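Local coordinates for protein 336aa long hypothetical dTDP-glucose 4,6-dehydratase (Pyrococcus horikoshii, PDB 2HUN) that binds NAD(+) in a Rossmann-type domain and probably acts as a dTDP-glucose 4,6-dehydratase, at residues F139-R144 with R237-I242; R121-S126 with R225-V230; P44-D49 with E315-P320. One frame throughout, in Å; residues are numbered along the deposited sequence.

Contact 1. Residues F139-R144 with R237-I242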
loop_
_atom_site.group_PDB
_atom_site.type_symbol
_atom_site.label_atom_id
_atom_site.label_comp_id
_atom_site.label_asym_id
_atom_site.label_seq_id
_atom_site.Cartn_x
_atom_site.Cartn_y
_atom_site.Cartn_z
ATOM N N PHE A 139 8.950 7.752 -13.306
ATOM C CA PHE A 139 7.758 6.970 -12.997
ATOM C C PHE A 139 6.460 7.728 -13.259
ATOM O O PHE A 139 6.343 8.921 -12.947
ATOM C CB PHE A 139 7.776 6.543 -11.518
ATOM C CG PHE A 139 8.815 5.504 -11.187
ATOM C CD1 PHE A 139 8.701 4.207 -11.676
ATOM C CD2 PHE A 139 9.894 5.813 -10.360
ATOM C CE1 PHE A 139 9.643 3.234 -11.348
ATOM C CE2 PHE A 139 10.845 4.843 -10.025
ATOM C CZ PHE A 139 10.718 3.553 -10.519
ATOM N N THR A 140 5.479 7.037 -13.835
ATOM C CA THR A 140 4.189 7.662 -14.074
ATOM C C THR A 140 3.274 7.081 -13.006
ATOM O O THR A 140 3.636 6.119 -12.324
ATOM C CB THR A 140 3.592 7.319 -15.445
ATOM O OG1 THR A 140 3.033 6.006 -15.397
ATOM C CG2 THR A 140 4.656 7.383 -16.538
ATOM N N GLU A 141 2.095 7.669 -12.862
ATOM C CA GLU A 141 1.130 7.208 -11.871
ATOM C C GLU A 141 0.630 5.800 -12.202
ATOM O O GLU A 141 -0.059 5.180 -11.393
ATOM C CB GLU A 141 -0.055 8.187 -11.788
ATOM C CG GLU A 141 0.329 9.621 -11.426
ATOM C CD GLU A 141 0.806 10.449 -12.616
ATOM O OE1 GLU A 141 0.991 9.898 -13.717
ATOM O OE2 GLU A 141 1.006 11.666 -12.445
ATOM N N ASN A 142 0.975 5.286 -13.383
ATOM C CA ASN A 142 0.540 3.928 -13.739
ATOM C C ASN A 142 1.588 2.851 -13.451
ATOM O O ASN A 142 1.361 1.677 -13.732
ATOM C CB ASN A 142 0.128 3.858 -15.218
ATOM C CG ASN A 142 -1.158 4.615 -15.496
ATOM O OD1 ASN A 142 -2.066 4.631 -14.667
ATOM N ND2 ASN A 142 -1.246 5.235 -16.669
ATOM N N ASP A 143 2.727 3.242 -12.883
ATOM C CA ASP A 143 3.782 2.278 -12.568
ATOM C C ASP A 143 3.619 1.709 -11.165
ATOM O O ASP A 143 3.054 2.351 -10.294
ATOM C CB ASP A 143 5.158 2.935 -12.686
ATOM C CG ASP A 143 5.484 3.341 -14.108
ATOM O OD1 ASP A 143 5.130 2.582 -15.023
ATOM O OD2 ASP A 143 6.108 4.403 -14.307
ATOM N N ARG A 144 4.112 0.492 -10.963
ATOM C CA ARG A 144 4.036 -0.173 -9.672
ATOM C C ARG A 144 4.836 0.623 -8.659
ATOM O O ARG A 144 5.662 1.457 -9.019
ATOM C CB ARG A 144 4.635 -1.586 -9.753
ATOM C CG ARG A 144 6.187 -1.631 -9.657
ATOM C CD ARG A 144 6.875 -0.924 -10.836
ATOM N NE ARG A 144 8.335 -0.935 -10.713
ATOM C CZ ARG A 144 9.034 -0.182 -9.864
ATOM N NH1 ARG A 144 8.418 0.668 -9.049
ATOM N NH2 ARG A 144 10.358 -0.287 -9.817
ATOM N N ARG A 237 -10.461 9.429 -7.595
ATOM C CA ARG A 237 -9.853 8.151 -7.965
ATOM C C ARG A 237 -8.555 8.313 -8.757
ATOM O O ARG A 237 -7.977 7.325 -9.207
ATOM C CB ARG A 237 -10.840 7.314 -8.793
ATOM C CG ARG A 237 -12.209 7.191 -8.149
ATOM C CD ARG A 237 -13.202 6.367 -8.969
ATOM N NE ARG A 237 -14.453 6.207 -8.229
ATOM C CZ ARG A 237 -15.403 5.326 -8.527
ATOM N NH1 ARG A 237 -15.255 4.510 -9.561
ATOM N NH2 ARG A 237 -16.499 5.252 -7.781
ATOM N N GLU A 238 -8.090 9.548 -8.919
ATOM C CA GLU A 238 -6.864 9.803 -9.678
ATOM C C GLU A 238 -5.654 10.219 -8.841
ATOM O O GLU A 238 -5.777 10.945 -7.856
ATOM C CB GLU A 238 -7.095 10.893 -10.729
ATOM C CG GLU A 238 -8.115 10.576 -11.810
ATOM C CD GLU A 238 -7.705 9.407 -12.690
ATOM O OE1 GLU A 238 -6.507 9.060 -12.704
ATOM O OE2 GLU A 238 -8.581 8.844 -13.381
ATOM N N ILE A 239 -4.479 9.753 -9.256
ATOM C CA ILE A 239 -3.237 10.108 -8.594
ATOM C C ILE A 239 -2.551 11.154 -9.478
ATOM O O ILE A 239 -2.584 11.058 -10.715
ATOM C CB ILE A 239 -2.305 8.885 -8.431
ATOM C CG1 ILE A 239 -2.989 7.817 -7.570
ATOM C CG2 ILE A 239 -0.984 9.315 -7.783
ATOM C CD1 ILE A 239 -2.122 6.597 -7.312
ATOM N N TYR A 240 -1.945 12.154 -8.845
ATOM C CA TYR A 240 -1.266 13.217 -9.568
ATOM C C TYR A 240 0.176 13.413 -9.095
ATOM O O TYR A 240 0.412 13.830 -7.960
ATOM C CB TYR A 240 -2.028 14.545 -9.398
ATOM C CG TYR A 240 -3.390 14.590 -10.055
ATOM C CD1 TYR A 240 -3.523 14.858 -11.421
ATOM C CD2 TYR A 240 -4.549 14.362 -9.309
ATOM C CE1 TYR A 240 -4.787 14.903 -12.028
ATOM C CE2 TYR A 240 -5.804 14.402 -9.902
ATOM C CZ TYR A 240 -5.920 14.674 -11.255
ATOM O OH TYR A 240 -7.167 14.728 -11.821
ATOM N N ASN A 241 1.138 13.103 -9.963
ATOM C CA ASN A 241 2.548 13.290 -9.630
ATOM C C ASN A 241 2.797 14.786 -9.741
ATOM O O ASN A 241 2.219 15.448 -10.599
ATOM C CB ASN A 241 3.482 12.599 -10.639
ATOM C CG ASN A 241 3.653 11.113 -10.391
ATOM O OD1 ASN A 241 3.392 10.596 -9.296
ATOM N ND2 ASN A 241 4.129 10.413 -11.414
ATOM N N ILE A 242 3.676 15.311 -8.896
ATOM C CA ILE A 242 4.015 16.733 -8.920
ATOM C C ILE A 242 5.535 16.854 -8.855
ATOM O O ILE A 242 6.151 16.465 -7.859
ATOM C CB ILE A 242 3.410 17.487 -7.713
ATOM C CG1 ILE A 242 1.893 17.262 -7.656
ATOM C CG2 ILE A 242 3.715 18.972 -7.831
ATOM C CD1 ILE A 242 1.227 17.835 -6.404
HETATM O O HOH W 1 1.296 14.426 -13.072
#

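Contact 2. Residues R121-S126 with R225-V230. With NAD (nicotinamide-adenine-dinucleotide), chain C.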
loop_
_atom_site.group_PDB
_atom_site.type_symbol
_atom_site.label_atom_id
_atom_site.label_comp_id
_atom_site.label_asym_id
_atom_site.label_seq_id
_atom_site.Cartn_x
_atom_site.Cartn_y
_atom_site.Cartn_z
ATOM N N ARG A 121 -14.486 16.900 -0.176
ATOM C CA ARG A 121 -13.402 16.803 -1.152
ATOM C C ARG A 121 -12.128 16.461 -0.387
ATOM O O ARG A 121 -11.689 17.227 0.465
ATOM C CB ARG A 121 -13.243 18.127 -1.900
ATOM C CG ARG A 121 -12.048 18.185 -2.854
ATOM C CD ARG A 121 -12.074 17.069 -3.889
ATOM N NE ARG A 121 -10.919 17.154 -4.780
ATOM C CZ ARG A 121 -10.411 16.126 -5.452
ATOM N NH1 ARG A 121 -10.954 14.922 -5.337
ATOM N NH2 ARG A 121 -9.358 16.303 -6.242
ATOM N N PHE A 122 -11.534 15.315 -0.704
ATOM C CA PHE A 122 -10.338 14.842 -0.013
ATOM C C PHE A 122 -9.080 14.739 -0.879
ATOM O O PHE A 122 -9.102 14.137 -1.946
ATOM C CB PHE A 122 -10.658 13.477 0.603
ATOM C CG PHE A 122 -9.495 12.807 1.274
ATOM C CD1 PHE A 122 -8.839 13.403 2.347
ATOM C CD2 PHE A 122 -9.100 11.541 0.872
ATOM C CE1 PHE A 122 -7.806 12.734 3.012
ATOM C CE2 PHE A 122 -8.078 10.869 1.523
ATOM C CZ PHE A 122 -7.427 11.463 2.597
ATOM N N VAL A 123 -7.991 15.342 -0.412
ATOM C CA VAL A 123 -6.716 15.278 -1.114
ATOM C C VAL A 123 -5.703 14.618 -0.183
ATOM O O VAL A 123 -5.415 15.133 0.895
ATOM C CB VAL A 123 -6.193 16.673 -1.510
ATOM C CG1 VAL A 123 -4.762 16.557 -2.024
ATOM C CG2 VAL A 123 -7.089 17.285 -2.588
ATOM N N HIS A 124 -5.183 13.471 -0.607
ATOM C CA HIS A 124 -4.195 12.700 0.150
ATOM C C HIS A 124 -2.812 13.052 -0.395
ATOM O O HIS A 124 -2.523 12.803 -1.575
ATOM C CB HIS A 124 -4.469 11.202 -0.046
ATOM C CG HIS A 124 -3.528 10.297 0.687
ATOM N ND1 HIS A 124 -3.546 10.153 2.057
ATOM C CD2 HIS A 124 -2.574 9.452 0.233
ATOM C CE1 HIS A 124 -2.648 9.254 2.415
ATOM N NE2 HIS A 124 -2.045 8.812 1.326
ATOM N N VAL A 125 -1.968 13.638 0.457
ATOM C CA VAL A 125 -0.614 14.025 0.065
ATOM C C VAL A 125 0.376 12.872 0.304
ATOM O O VAL A 125 0.478 12.328 1.410
ATOM C CB VAL A 125 -0.144 15.286 0.839
ATOM C CG1 VAL A 125 1.237 15.728 0.337
ATOM C CG2 VAL A 125 -1.144 16.415 0.637
ATOM N N SER A 126 1.110 12.505 -0.742
ATOM C CA SER A 126 2.057 11.405 -0.639
ATOM C C SER A 126 3.428 11.785 -1.209
ATOM O O SER A 126 3.667 12.952 -1.543
ATOM C CB SER A 126 1.480 10.170 -1.349
ATOM O OG SER A 126 2.202 8.994 -1.034
ATOM N N ARG A 225 0.561 25.323 -4.797
ATOM C CA ARG A 225 -0.305 25.708 -5.906
ATOM C C ARG A 225 -0.879 24.472 -6.585
ATOM O O ARG A 225 -2.052 24.459 -6.987
ATOM C CB ARG A 225 0.471 26.569 -6.912
ATOM C CG ARG A 225 0.730 27.996 -6.414
ATOM C CD ARG A 225 1.728 28.751 -7.291
ATOM N NE ARG A 225 2.011 30.093 -6.777
ATOM C CZ ARG A 225 1.199 31.142 -6.906
ATOM N NH1 ARG A 225 0.040 31.018 -7.541
ATOM N NH2 ARG A 225 1.537 32.317 -6.386
ATOM N N ALA A 226 -0.053 23.431 -6.705
ATOM C CA ALA A 226 -0.488 22.180 -7.310
ATOM C C ALA A 226 -1.581 21.537 -6.450
ATOM O O ALA A 226 -2.598 21.094 -6.971
ATOM C CB ALA A 226 0.696 21.221 -7.454
ATOM N N ILE A 227 -1.368 21.478 -5.137
ATOM C CA ILE A 227 -2.363 20.892 -4.243
ATOM C C ILE A 227 -3.693 21.639 -4.383
ATOM O O ILE A 227 -4.759 21.022 -4.466
ATOM C CB ILE A 227 -1.897 20.947 -2.763
ATOM C CG1 ILE A 227 -0.667 20.051 -2.572
ATOM C CG2 ILE A 227 -3.039 20.515 -1.836
ATOM C CD1 ILE A 227 -0.112 20.003 -1.147
ATOM N N GLU A 228 -3.623 22.966 -4.412
ATOM C CA GLU A 228 -4.819 23.790 -4.555
ATOM C C GLU A 228 -5.560 23.395 -5.824
ATOM O O GLU A 228 -6.776 23.185 -5.814
ATOM C CB GLU A 228 -4.446 25.277 -4.631
ATOM C CG GLU A 228 -5.612 26.192 -5.026
ATOM C CD GLU A 228 -5.237 27.669 -5.092
ATOM O OE1 GLU A 228 -4.179 28.002 -5.668
ATOM O OE2 GLU A 228 -6.013 28.502 -4.579
ATOM N N LEU A 229 -4.809 23.295 -6.918
ATOM C CA LEU A 229 -5.360 22.940 -8.213
ATOM C C LEU A 229 -6.022 21.565 -8.167
ATOM O O LEU A 229 -7.124 21.385 -8.681
ATOM C CB LEU A 229 -4.241 22.955 -9.261
ATOM C CG LEU A 229 -4.627 23.262 -10.703
ATOM C CD1 LEU A 229 -5.475 24.528 -10.761
ATOM C CD2 LEU A 229 -3.354 23.442 -11.527
ATOM N N VAL A 230 -5.340 20.597 -7.559
ATOM C CA VAL A 230 -5.864 19.244 -7.438
ATOM C C VAL A 230 -7.135 19.269 -6.581
ATOM O O VAL A 230 -8.101 18.579 -6.878
ATOM C CB VAL A 230 -4.818 18.287 -6.789
ATOM C CG1 VAL A 230 -5.468 16.950 -6.437
ATOM C CG2 VAL A 230 -3.661 18.052 -7.751
HETATM P PA NAD C . 6.806 17.656 8.642
HETATM O O1A NAD C . 7.518 16.569 9.331
HETATM O O2A NAD C . 7.418 19.014 8.583
HETATM O O5B NAD C . 5.379 17.813 9.356
HETATM C C5B NAD C . 4.456 16.728 9.530
HETATM C C4B NAD C . 3.323 17.336 10.369
HETATM O O4B NAD C . 2.282 16.363 10.583
HETATM C C3B NAD C . 3.832 17.767 11.774
HETATM O O3B NAD C . 3.339 19.076 12.104
HETATM C C2B NAD C . 3.336 16.630 12.687
HETATM O O2B NAD C . 3.131 16.961 14.060
HETATM C C1B NAD C . 2.054 16.191 11.978
HETATM N N9A NAD C . 1.676 14.783 12.229
HETATM C C8A NAD C . 2.420 13.674 12.058
HETATM N N7A NAD C . 1.702 12.605 12.400
HETATM C C5A NAD C . 0.498 13.013 12.790
HETATM C C6A NAD C . -0.677 12.365 13.262
HETATM N N6A NAD C . -0.773 11.051 13.415
HETATM N N1A NAD C . -1.783 13.188 13.583
HETATM C C2A NAD C . -1.701 14.581 13.437
HETATM N N3A NAD C . -0.592 15.190 12.995
HETATM C C4A NAD C . 0.477 14.414 12.679
HETATM O O3 NAD C . 6.748 17.172 7.129
HETATM P PN NAD C . 6.227 17.761 5.755
HETATM O O1N NAD C . 7.469 17.764 4.930
HETATM O O2N NAD C . 5.587 19.083 5.920
HETATM O O5D NAD C . 5.285 16.600 5.140
HETATM C C5D NAD C . 3.917 16.788 4.767
HETATM C C4D NAD C . 3.489 15.628 3.832
HETATM O O4D NAD C . 4.119 15.750 2.546
HETATM C C3D NAD C . 3.842 14.249 4.403
HETATM O O3D NAD C . 2.711 13.363 4.190
HETATM C C2D NAD C . 5.083 13.821 3.571
HETATM O O2D NAD C . 5.134 12.395 3.464
HETATM C C1D NAD C . 4.827 14.530 2.251
HETATM N N1N NAD C . 6.038 14.858 1.471
HETATM C C2N NAD C . 7.002 15.825 1.914
HETATM C C3N NAD C . 8.121 16.087 1.104
HETATM C C7N NAD C . 9.193 17.123 1.513
HETATM O O7N NAD C . 10.057 17.442 0.686
HETATM N N7N NAD C . 9.157 17.661 2.726
HETATM C C4N NAD C . 8.289 15.402 -0.126
HETATM C C5N NAD C . 7.332 14.454 -0.543
HETATM C C6N NAD C . 6.202 14.173 0.243
#

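Contact 3. Residues P44-D49 with E315-P320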
loop_
_atom_site.group_PDB
_atom_site.type_symbol
_atom_site.label_atom_id
_atom_site.label_comp_id
_atom_site.label_asym_id
_atom_site.label_seq_id
_atom_site.Cartn_x
_atom_site.Cartn_y
_atom_site.Cartn_z
ATOM N N PRO A 44 4.913 25.388 16.134
ATOM C CA PRO A 44 3.856 26.386 16.343
ATOM C C PRO A 44 4.248 27.766 15.821
ATOM O O PRO A 44 3.390 28.566 15.443
ATOM C CB PRO A 44 3.678 26.385 17.858
ATOM C CG PRO A 44 3.987 24.969 18.224
ATOM C CD PRO A 44 5.212 24.676 17.389
ATOM N N ALA A 45 5.549 28.039 15.806
ATOM C CA ALA A 45 6.052 29.325 15.340
ATOM C C ALA A 45 5.730 29.543 13.864
ATOM O O ALA A 45 5.636 30.679 13.402
ATOM C CB ALA A 45 7.562 29.413 15.574
ATOM N N ASN A 46 5.559 28.447 13.131
ATOM C CA ASN A 46 5.242 28.514 11.709
ATOM C C ASN A 46 3.982 29.328 11.444
ATOM O O ASN A 46 3.901 30.040 10.447
ATOM C CB ASN A 46 5.020 27.110 11.139
ATOM C CG ASN A 46 6.277 26.282 11.105
ATOM O OD1 ASN A 46 7.340 26.725 11.530
ATOM N ND2 ASN A 46 6.162 25.059 10.594
ATOM N N LEU A 47 3.002 29.223 12.337
ATOM C CA LEU A 47 1.732 29.919 12.150
ATOM C C LEU A 47 1.314 30.857 13.283
ATOM O O LEU A 47 0.134 31.201 13.388
ATOM C CB LEU A 47 0.614 28.888 11.941
ATOM C CG LEU A 47 0.731 27.951 10.733
ATOM C CD1 LEU A 47 -0.337 26.874 10.799
ATOM C CD2 LEU A 47 0.603 28.761 9.458
ATOM N N LYS A 48 2.256 31.285 14.117
ATOM C CA LYS A 48 1.889 32.145 15.235
ATOM C C LYS A 48 1.199 33.449 14.853
ATOM O O LYS A 48 0.339 33.922 15.589
ATOM C CB LYS A 48 3.099 32.435 16.128
ATOM C CG LYS A 48 4.125 33.400 15.575
ATOM C CD LYS A 48 5.183 33.653 16.642
ATOM C CE LYS A 48 6.233 34.659 16.199
ATOM N NZ LYS A 48 7.273 34.828 17.253
ATOM N N ASP A 49 1.543 34.023 13.706
ATOM C CA ASP A 49 0.913 35.277 13.308
ATOM C C ASP A 49 -0.491 35.109 12.727
ATOM O O ASP A 49 -1.170 36.097 12.447
ATOM C CB ASP A 49 1.799 36.034 12.315
ATOM C CG ASP A 49 2.066 35.248 11.059
ATOM O OD1 ASP A 49 2.723 34.189 11.150
ATOM O OD2 ASP A 49 1.620 35.690 9.980
ATOM N N GLU A 315 15.947 34.829 11.025
ATOM C CA GLU A 315 16.861 34.143 11.919
ATOM C C GLU A 315 16.123 33.778 13.202
ATOM O O GLU A 315 16.468 32.811 13.869
ATOM C CB GLU A 315 18.073 35.038 12.224
ATOM C CG GLU A 315 19.077 34.413 13.183
ATOM C CD GLU A 315 20.426 35.121 13.179
ATOM O OE1 GLU A 315 20.683 35.940 12.270
ATOM O OE2 GLU A 315 21.232 34.845 14.088
ATOM N N TRP A 316 15.091 34.545 13.530
ATOM C CA TRP A 316 14.308 34.287 14.737
ATOM C C TRP A 316 13.680 32.893 14.702
ATOM O O TRP A 316 13.546 32.235 15.740
ATOM C CB TRP A 316 13.193 35.324 14.888
ATOM C CG TRP A 316 12.077 35.168 13.896
ATOM C CD1 TRP A 316 12.008 35.699 12.636
ATOM C CD2 TRP A 316 10.877 34.410 14.079
ATOM N NE1 TRP A 316 10.833 35.318 12.026
ATOM C CE2 TRP A 316 10.122 34.525 12.890
ATOM C CE3 TRP A 316 10.367 33.640 15.135
ATOM C CZ2 TRP A 316 8.880 33.900 12.728
ATOM C CZ3 TRP A 316 9.133 33.017 14.973
ATOM C CH2 TRP A 316 8.405 33.152 13.779
ATOM N N TRP A 317 13.314 32.448 13.501
ATOM C CA TRP A 317 12.671 31.148 13.324
ATOM C C TRP A 317 13.608 29.932 13.377
ATOM O O TRP A 317 13.373 29.013 14.161
ATOM C CB TRP A 317 11.883 31.128 11.999
ATOM C CG TRP A 317 11.068 29.872 11.805
ATOM C CD1 TRP A 317 9.804 29.627 12.269
ATOM C CD2 TRP A 317 11.500 28.669 11.162
ATOM N NE1 TRP A 317 9.423 28.340 11.955
ATOM C CE2 TRP A 317 10.446 27.730 11.276
ATOM C CE3 TRP A 317 12.678 28.288 10.504
ATOM C CZ2 TRP A 317 10.536 26.433 10.754
ATOM C CZ3 TRP A 317 12.769 26.999 9.987
ATOM C CH2 TRP A 317 11.700 26.086 10.115
ATOM N N TRP A 318 14.668 29.930 12.567
ATOM C CA TRP A 318 15.584 28.786 12.522
ATOM C C TRP A 318 16.620 28.687 13.635
ATOM O O TRP A 318 17.074 27.597 13.987
ATOM C CB TRP A 318 16.324 28.739 11.177
ATOM C CG TRP A 318 17.083 29.990 10.789
ATOM C CD1 TRP A 318 16.653 30.983 9.954
ATOM C CD2 TRP A 318 18.450 30.312 11.120
ATOM N NE1 TRP A 318 17.655 31.893 9.725
ATOM C CE2 TRP A 318 18.763 31.511 10.427
ATOM C CE3 TRP A 318 19.422 29.709 11.919
ATOM C CZ2 TRP A 318 20.026 32.110 10.526
ATOM C CZ3 TRP A 318 20.673 30.307 12.010
ATOM C CH2 TRP A 318 20.964 31.494 11.316
ATOM N N LYS A 319 17.006 29.838 14.164
ATOM C CA LYS A 319 17.992 29.928 15.220
ATOM C C LYS A 319 17.718 28.986 16.405
ATOM O O LYS A 319 18.594 28.244 16.827
ATOM C CB LYS A 319 18.057 31.383 15.680
ATOM C CG LYS A 319 19.163 31.665 16.650
ATOM C CD LYS A 319 20.464 31.106 16.125
ATOM C CE LYS A 319 21.579 31.488 17.066
ATOM N NZ LYS A 319 22.637 30.431 17.084
ATOM N N PRO A 320 16.499 29.005 16.962
ATOM C CA PRO A 320 16.170 28.124 18.091
ATOM C C PRO A 320 16.259 26.649 17.701
ATOM O O PRO A 320 16.429 25.777 18.551
ATOM C CB PRO A 320 14.730 28.512 18.431
ATOM C CG PRO A 320 14.626 29.918 17.946
ATOM C CD PRO A 320 15.377 29.906 16.656
#

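Contact 1. Residues F139-R144 with R237-I242
The carboxylate of E141 and the side-chain amide of N241 meet tip to tip as two flat groups, stacked with their planes 21° apart; N241 ND2 lies 3.5 Å from E141 CD. The edge of the carboxylate is used separately: OE2 accepts the backbone N-H of N241 through its anti lone pair, at 2.9 Å from N241 N and with an N-H...O angle of 159°. A water donates to the same OE2 and to N241 O, so one oxygen takes two donors and is bound directly to N241 N and, through the water, to N241 O. The bend at chi2 (83°) carries E141 CD round toward the strand, while CG rests 3.9 Å from I239 CG2. An alanine in place of E141 would probably leave the backbone N-H of N241 without its acceptor and the water without one of its two, and open a gap beside I239. The polar ends of N241 itself turn elsewhere: OD1 to Y131 OH and ND2 to the carbonyl of D284. E141 is presented by a type I beta turn from T140 to D143, in which T140 OG1 accepts from N142 N as an ST turn and D143 OD2 receives T140 N. The arrangement thus docks the loop between strand 121-127 and helix 150-168 onto strand 239-242, which pairs in parallel with strand 172-182 in the mixed sheet of the Rossmann-type domain.

Contact 2. Residues R121-S126 with R225-V230
R121 and V230 make the close, polar end of this buried contact: R121 NH2 donates to the carbonyl oxygen V230 O at 2.7 Å, with an N-H...O angle of 164°. The oxygen lies almost in the guanidinium plane, while the donor sits above the carbonyl plane. The bend at chi2 (56°) turns R121 CD off the line of the chain on the way to V230 O. NE also reaches L231 O and NH2 reaches S174 OG, so the guanidinium is held between the last turn of helix 220-233 and S174 of strand 172-182. Here a helix packs on the parallel part of the central sheet, as in the Rossmann fold, with segment 225-230 of the helix running at 146° to strand segment 121-126 and the two axes 9.6 Å apart. Away from the arginine the packing is looser and wholly apolar. The side chains of V123 and V230 cross obliquely, CG2 to CG1 at 4.2 Å. V123 CG1 faces I227 CG2 at 4.3 Å. V125 CG2 meets I227 CD1 at 4.1 Å, those two side chains crossing at about a right angle. V125 turns its other methyl, CG1, to the cofactor, 3.6 Å from NAD O4D. On the far side of the helix, E228 is partly exposed and bonds to Y22 and H27.

Contact 3. Residues P44-D49 with E315-P320
A45, N46 and K48 meet W316 and W317 in a partly buried contact of mixed character, one hydrogen bond flanked by packing against two indoles, where the loop after strand 31-36 faces the short helix 315-318 near the C-terminus. The bond runs from W317 NE1 to N46 OD1, 2.7 Å apart, with an N-H...O angle of 141°. Its oxygen lies at the edge of the indole, near the ring plane, and the nitrogen approaches nearly along the C=O axis, although the amide and ring planes are 35° apart. W317 CG is anti to the backbone N (chi1 -174°), and the indole beyond it brings NE1 to the loop. Y185 and W310 each meet this ring edge-to-face. The other end of the N46 amide, ND2, makes weak hydrogen bonds to S17 OG and G13 O. G13 belongs to a GxGxxG pattern of the Rossmann type, consistent with the dinucleotide-binding turn of this fold, so N46 probably links that turn, through weak bonds, to helix 315-318; its side chain is about 6 Å from the bound NAD. Apolar packing centres on A45, whose CB is 4.0 Å from W316 CZ3 and equally far from W317 CD1. A45 O comes to the edge of the W316 ring, 3.7 Å from CH2. On the exposed flank, K48 and W316 reach toward each other tip to tip, the lysine extended beyond CG; K48 NZ is 3.5 Å from W316 CZ3. W316 NE1 is bonded to N314 OD1, while one face of its ring carries W317 CB over the centre.

Contacts 1 and 2 are neighbours, their centres 13 Å apart, and both reach the same mixed sheet. Helix 220-233 of contact 2 is followed in the chain by strand 239-242 of contact 1, and the two touch where I242 CD1 lies 3.6 Å from A226 CB. Their segments alternate in sequence: 121-126, 139-144, 225-230, 237-242. Contact 3 brackets both along the chain, joining residues 44-49 to 315-320, and lies across the chain's centre from contact 1, with centres 35 Å apart; contact 2 is 25 Å from contact 3. Contacts 1 and 2 knit the sheet of the NAD-binding domain to a loop and a helix; contact 3 fastens a cofactor-side loop to the C-terminal region.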